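Local coordinates for protein dihydrodipicolinate synthase (Rhodopseudomonas palustris, PDB 3DZ1) that probably acts as a 4-hydroxy-tetrahydrodipicolinate synthase, a pyruvate-using lyase of the DapA family associated with lysine biosynthesis, at residues V159-W173 with S190-F204. Residues are numbered along the deposited sequence; the frame is centred on the assembly and turned at random.
Sequences VMDSASCVMLKHEDW and SLRPLSILCGNGGLF
Arg192 reaches end-on to the backbone oxygen of Cys165, which takes a bond from NH1 and another from NH2, each 2.9 Å long and bent (144°), with the oxygen close to the guanidinium plane. Val159 CG1 lies over the centre of one guanidinium face, 3.5 Å from Arg192 CZ, while the selenium of Met160 rides against the stem, 3.6 Å from Arg192 CG. Cutting Arg192 back to an alanine is likely to deprive the Cys165 carbonyl of these two donors and open a gap beside Val159 and Met160. In the turn before it, Ser162 OG donates to Val159 O and accepts from Cys165 N, an ST motif that probably helps to place this carbonyl. Beyond it, strands 165-170 and 195-198 run parallel, joined by backbone bonds from Ser195 N–Val166 O to Gly199 N–His170 O. On the barrel-interior face, Met167 bends at chi3 (-75°), bringing CE 3.5 Å from Leu197 CD1, and both side chains touch Met217, the predicted pyruvate-binding residue. Leu168 and His170 face outward onto helix 176-188. At the C-terminal end Glu171 OE2 uses its anti lone pair for Asn200 N (2.7 Å, nearly straight at 174°); OE1 forms a salt bridge with Lys169 NZ, which lies above the carboxylate plane, and also accepts from Gln140. Phe204 CE1 meets the edge of the Trp173 indole, 3.7 Å from NE1, and Arg253 of a second subunit makes a cation-pi contact with Phe204. Strand 165-170, helix 176-188 and strand 195-198 form a beta-alpha-beta unit, the sixth and seventh strands being neighbours in a TIM barrel.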
loop_
_atom_site.group_PDB
_atom_site.type_symbol
_atom_site.label_atom_id
_atom_site.label_comp_id
_atom_site.label_asym_id
_atom_site.label_seq_id
_atom_site.Cartn_x
_atom_site.Cartn_y
_atom_site.Cartn_z
ATOM N N VAL A 159 11.121 -4.872 -22.878
ATOM C CA VAL A 159 12.170 -4.495 -23.818
ATOM C C VAL A 159 11.925 -5.058 -25.217
ATOM O O VAL A 159 11.963 -4.321 -26.208
ATOM C CB VAL A 159 13.549 -4.977 -23.325
ATOM C CG1 VAL A 159 14.602 -4.715 -24.391
ATOM C CG2 VAL A 159 13.923 -4.256 -22.031
HETATM N N MSE A 160 11.669 -6.359 -25.299
HETATM C CA MSE A 160 11.440 -6.992 -26.592
HETATM C C MSE A 160 10.134 -6.558 -27.267
HETATM O O MSE A 160 10.000 -6.661 -28.489
HETATM C CB MSE A 160 11.487 -8.516 -26.444
HETATM C CG MSE A 160 12.839 -9.040 -25.961
HETATM SE SE MSE A 160 14.351 -8.495 -27.062
HETATM C CE MSE A 160 14.300 -9.938 -28.359
ATOM N N ASP A 161 9.178 -6.079 -26.477
ATOM C CA ASP A 161 7.903 -5.601 -27.019
ATOM C C ASP A 161 8.103 -4.209 -27.622
ATOM O O ASP A 161 7.320 -3.763 -28.463
ATOM C CB ASP A 161 6.843 -5.484 -25.918
ATOM C CG ASP A 161 6.094 -6.781 -25.661
ATOM O OD1 ASP A 161 6.367 -7.796 -26.334
ATOM O OD2 ASP A 161 5.218 -6.769 -24.771
ATOM N N SER A 162 9.155 -3.527 -27.182
ATOM C CA SER A 162 9.439 -2.172 -27.642
ATOM C C SER A 162 10.404 -2.073 -28.815
ATOM O O SER A 162 11.256 -2.935 -29.036
ATOM C CB SER A 162 10.007 -1.341 -26.496
ATOM O OG SER A 162 11.368 -1.680 -26.284
ATOM N N ALA A 163 10.272 -0.986 -29.557
ATOM C CA ALA A 163 11.134 -0.746 -30.693
ATOM C C ALA A 163 12.396 -0.046 -30.210
ATOM O O ALA A 163 13.477 -0.268 -30.751
ATOM C CB ALA A 163 10.412 0.130 -31.720
ATOM N N SER A 164 12.259 0.760 -29.155
ATOM C CA SER A 164 13.385 1.548 -28.669
ATOM C C SER A 164 13.745 1.603 -27.179
ATOM O O SER A 164 14.317 2.597 -26.734
ATOM C CB SER A 164 13.228 2.984 -29.183
ATOM O OG SER A 164 13.034 2.999 -30.588
ATOM N N CYS A 165 13.408 0.585 -26.391
ATOM C CA CYS A 165 13.841 0.632 -24.996
ATOM C C CYS A 165 15.299 0.181 -25.073
ATOM O O CYS A 165 15.581 -0.964 -25.424
ATOM C CB CYS A 165 13.057 -0.328 -24.107
ATOM S SG CYS A 165 13.647 -0.265 -22.382
ATOM N N VAL A 166 16.222 1.079 -24.754
ATOM C CA VAL A 166 17.644 0.764 -24.848
ATOM C C VAL A 166 18.357 0.599 -23.515
ATOM O O VAL A 166 19.507 0.165 -23.477
ATOM C CB VAL A 166 18.397 1.862 -25.641
ATOM C CG1 VAL A 166 17.853 1.952 -27.065
ATOM C CG2 VAL A 166 18.249 3.210 -24.936
HETATM N N MSE A 167 17.682 0.927 -22.422
HETATM C CA MSE A 167 18.342 0.845 -21.131
HETATM C C MSE A 167 17.410 0.576 -19.965
HETATM O O MSE A 167 16.229 0.930 -19.990
HETATM C CB MSE A 167 19.085 2.162 -20.869
HETATM C CG MSE A 167 19.795 2.267 -19.520
HETATM SE SE MSE A 167 20.330 4.112 -19.152
HETATM C CE MSE A 167 21.838 4.214 -20.378
ATOM N N LEU A 168 17.966 -0.063 -18.943
ATOM C CA LEU A 168 17.243 -0.333 -17.719
ATOM C C LEU A 168 17.982 0.429 -16.632
ATOM O O LEU A 168 19.209 0.310 -16.518
ATOM C CB LEU A 168 17.270 -1.825 -17.366
ATOM C CG LEU A 168 16.857 -2.154 -15.919
ATOM C CD1 LEU A 168 15.359 -1.937 -15.745
ATOM C CD2 LEU A 168 17.218 -3.600 -15.582
ATOM N N LYS A 169 17.261 1.243 -15.866
ATOM C CA LYS A 169 17.889 1.926 -14.747
ATOM C C LYS A 169 17.557 0.962 -13.627
ATOM O O LYS A 169 16.431 0.937 -13.126
ATOM C CB LYS A 169 17.263 3.282 -14.434
ATOM C CG LYS A 169 18.015 3.978 -13.301
ATOM C CD LYS A 169 17.257 5.146 -12.698
ATOM C CE LYS A 169 18.063 5.754 -11.558
ATOM N NZ LYS A 169 17.313 6.799 -10.822
ATOM N N HIS A 170 18.540 0.151 -13.272
ATOM C CA HIS A 170 18.406 -0.876 -12.247
ATOM C C HIS A 170 18.479 -0.354 -10.816
ATOM O O HIS A 170 19.543 0.055 -10.346
ATOM C CB HIS A 170 19.488 -1.936 -12.477
ATOM C CG HIS A 170 19.518 -3.017 -11.443
ATOM N ND1 HIS A 170 18.660 -4.096 -11.463
ATOM C CD2 HIS A 170 20.305 -3.185 -10.354
ATOM C CE1 HIS A 170 18.916 -4.881 -10.432
ATOM N NE2 HIS A 170 19.910 -4.351 -9.744
ATOM N N GLU A 171 17.347 -0.383 -10.121
ATOM C CA GLU A 171 17.298 0.087 -8.743
ATOM C C GLU A 171 16.612 -0.911 -7.804
ATOM O O GLU A 171 16.260 -0.568 -6.672
ATOM C CB GLU A 171 16.587 1.447 -8.681
ATOM C CG GLU A 171 17.254 2.507 -9.546
ATOM C CD GLU A 171 16.840 3.919 -9.173
ATOM O OE1 GLU A 171 15.868 4.446 -9.759
ATOM O OE2 GLU A 171 17.494 4.493 -8.278
ATOM N N ASP A 172 16.421 -2.143 -8.268
ATOM C CA ASP A 172 15.782 -3.154 -7.431
ATOM C C ASP A 172 16.670 -3.423 -6.218
ATOM O O ASP A 172 17.901 -3.329 -6.297
ATOM C CB ASP A 172 15.547 -4.452 -8.204
ATOM C CG ASP A 172 14.486 -5.322 -7.558
ATOM O OD1 ASP A 172 13.981 -4.935 -6.481
ATOM O OD2 ASP A 172 14.153 -6.386 -8.119
ATOM N N TRP A 173 16.041 -3.776 -5.105
ATOM C CA TRP A 173 16.757 -4.008 -3.858
ATOM C C TRP A 173 15.992 -5.021 -3.008
ATOM O O TRP A 173 14.941 -4.700 -2.447
ATOM C CB TRP A 173 16.877 -2.665 -3.121
ATOM C CG TRP A 173 17.449 -2.724 -1.737
ATOM C CD1 TRP A 173 18.751 -2.927 -1.392
ATOM C CD2 TRP A 173 16.730 -2.549 -0.510
ATOM N NE1 TRP A 173 18.892 -2.886 -0.024
ATOM C CE2 TRP A 173 17.665 -2.656 0.541
ATOM C CE3 TRP A 173 15.384 -2.314 -0.196
ATOM C CZ2 TRP A 173 17.297 -2.536 1.887
ATOM C CZ3 TRP A 173 15.015 -2.195 1.144
ATOM C CH2 TRP A 173 15.971 -2.306 2.166
ATOM N N SER A 190 17.446 -14.678 -25.709
ATOM C CA SER A 190 16.069 -14.236 -25.533
ATOM C C SER A 190 15.980 -12.726 -25.292
ATOM O O SER A 190 14.903 -12.140 -25.389
ATOM C CB SER A 190 15.407 -14.993 -24.377
ATOM O OG SER A 190 16.101 -14.798 -23.157
ATOM N N LEU A 191 17.111 -12.096 -24.988
ATOM C CA LEU A 191 17.127 -10.653 -24.750
ATOM C C LEU A 191 18.209 -9.962 -25.581
ATOM O O LEU A 191 19.375 -10.352 -25.548
ATOM C CB LEU A 191 17.350 -10.367 -23.261
ATOM C CG LEU A 191 17.367 -8.897 -22.826
ATOM C CD1 LEU A 191 16.046 -8.227 -23.188
ATOM C CD2 LEU A 191 17.608 -8.820 -21.331
ATOM N N ARG A 192 17.809 -8.931 -26.322
ATOM C CA ARG A 192 18.730 -8.182 -27.169
ATOM C C ARG A 192 19.614 -7.248 -26.344
ATOM O O ARG A 192 19.468 -7.168 -25.129
ATOM C CB ARG A 192 17.944 -7.358 -28.194
ATOM C CG ARG A 192 17.111 -6.225 -27.601
ATOM C CD ARG A 192 16.502 -5.413 -28.734
ATOM N NE ARG A 192 15.380 -4.563 -28.344
ATOM C CZ ARG A 192 15.459 -3.500 -27.555
ATOM N NH1 ARG A 192 16.625 -3.126 -27.031
ATOM N NH2 ARG A 192 14.364 -2.782 -27.323
ATOM N N PRO A 193 20.547 -6.533 -26.999
ATOM C CA PRO A 193 21.431 -5.609 -26.285
ATOM C C PRO A 193 20.631 -4.656 -25.403
ATOM O O PRO A 193 19.595 -4.131 -25.822
ATOM C CB PRO A 193 22.152 -4.889 -27.418
ATOM C CG PRO A 193 22.299 -5.979 -28.435
ATOM C CD PRO A 193 20.923 -6.612 -28.423
ATOM N N LEU A 194 21.115 -4.436 -24.186
ATOM C CA LEU A 194 20.438 -3.564 -23.232
ATOM C C LEU A 194 21.433 -3.001 -22.235
ATOM O O LEU A 194 22.168 -3.749 -21.593
ATOM C CB LEU A 194 19.362 -4.349 -22.473
ATOM C CG LEU A 194 18.560 -3.597 -21.401
ATOM C CD1 LEU A 194 17.617 -2.616 -22.066
ATOM C CD2 LEU A 194 17.768 -4.587 -20.558
ATOM N N SER A 195 21.454 -1.681 -22.099
ATOM C CA SER A 195 22.354 -1.044 -21.154
ATOM C C SER A 195 21.732 -1.147 -19.771
ATOM O O SER A 195 20.514 -1.006 -19.609
ATOM C CB SER A 195 22.568 0.431 -21.517
ATOM O OG SER A 195 23.371 1.095 -20.545
ATOM N N ILE A 196 22.564 -1.430 -18.778
ATOM C CA ILE A 196 22.081 -1.515 -17.413
ATOM C C ILE A 196 22.906 -0.581 -16.538
ATOM O O ILE A 196 24.084 -0.827 -16.287
ATOM C CB ILE A 196 22.170 -2.957 -16.853
ATOM C CG1 ILE A 196 21.266 -3.896 -17.663
ATOM C CG2 ILE A 196 21.743 -2.965 -15.382
ATOM C CD1 ILE A 196 21.252 -5.353 -17.157
ATOM N N LEU A 197 22.289 0.516 -16.111
ATOM C CA LEU A 197 22.956 1.474 -15.237
ATOM C C LEU A 197 22.228 1.356 -13.912
ATOM O O LEU A 197 20.995 1.318 -13.870
ATOM C CB LEU A 197 22.850 2.896 -15.787
ATOM C CG LEU A 197 23.535 3.154 -17.132
ATOM C CD1 LEU A 197 23.593 4.650 -17.366
ATOM C CD2 LEU A 197 24.951 2.567 -17.134
ATOM N N CYS A 198 22.990 1.303 -12.830
ATOM C CA CYS A 198 22.406 1.113 -11.515
ATOM C C CYS A 198 22.170 2.344 -10.670
ATOM O O CYS A 198 22.901 3.337 -10.753
ATOM C CB CYS A 198 23.251 0.103 -10.748
ATOM S SG CYS A 198 23.391 -1.456 -11.655
ATOM N N GLY A 199 21.131 2.251 -9.844
ATOM C CA GLY A 199 20.767 3.346 -8.971
ATOM C C GLY A 199 20.637 2.950 -7.513
ATOM O O GLY A 199 21.552 2.367 -6.930
ATOM N N ASN A 200 19.482 3.256 -6.932
ATOM C CA ASN A 200 19.221 2.991 -5.519
ATOM C C ASN A 200 20.337 3.596 -4.675
ATOM O O ASN A 200 20.891 2.941 -3.792
ATOM C CB ASN A 200 19.101 1.487 -5.236
ATOM C CG ASN A 200 18.614 1.204 -3.819
ATOM O OD1 ASN A 200 17.846 1.980 -3.261
ATOM N ND2 ASN A 200 19.048 0.091 -3.243
ATOM N N GLY A 201 20.659 4.855 -4.971
ATOM C CA GLY A 201 21.686 5.579 -4.243
ATOM C C GLY A 201 23.101 5.045 -4.346
ATOM O O GLY A 201 23.992 5.536 -3.657
ATOM N N GLY A 202 23.308 4.044 -5.197
ATOM C CA GLY A 202 24.628 3.459 -5.356
ATOM C C GLY A 202 24.985 2.533 -4.207
ATOM O O GLY A 202 26.145 2.160 -4.034
ATOM N N LEU A 203 23.980 2.149 -3.426
ATOM C CA LEU A 203 24.185 1.293 -2.267
ATOM C C LEU A 203 24.873 -0.034 -2.587
ATOM O O LEU A 203 25.602 -0.566 -1.753
ATOM C CB LEU A 203 22.841 1.040 -1.572
ATOM C CG LEU A 203 22.853 0.576 -0.113
ATOM C CD1 LEU A 203 23.428 1.671 0.770
ATOM C CD2 LEU A 203 21.427 0.248 0.321
ATOM N N PHE A 204 24.652 -0.567 -3.787
ATOM C CA PHE A 204 25.280 -1.831 -4.176
ATOM C C PHE A 204 26.131 -1.742 -5.442
ATOM O O PHE A 204 26.410 -2.758 -6.081
ATOM C CB PHE A 204 24.219 -2.922 -4.363
ATOM C CG PHE A 204 23.721 -3.498 -3.072
ATOM C CD1 PHE A 204 22.806 -2.801 -2.287
ATOM C CD2 PHE A 204 24.222 -4.708 -2.605
ATOM C CE1 PHE A 204 22.399 -3.297 -1.055
ATOM C CE2 PHE A 204 23.822 -5.216 -1.373
ATOM C CZ PHE A 204 22.907 -4.506 -0.596
HETATM O O HOH W 1 20.232 -2.167 -4.687
#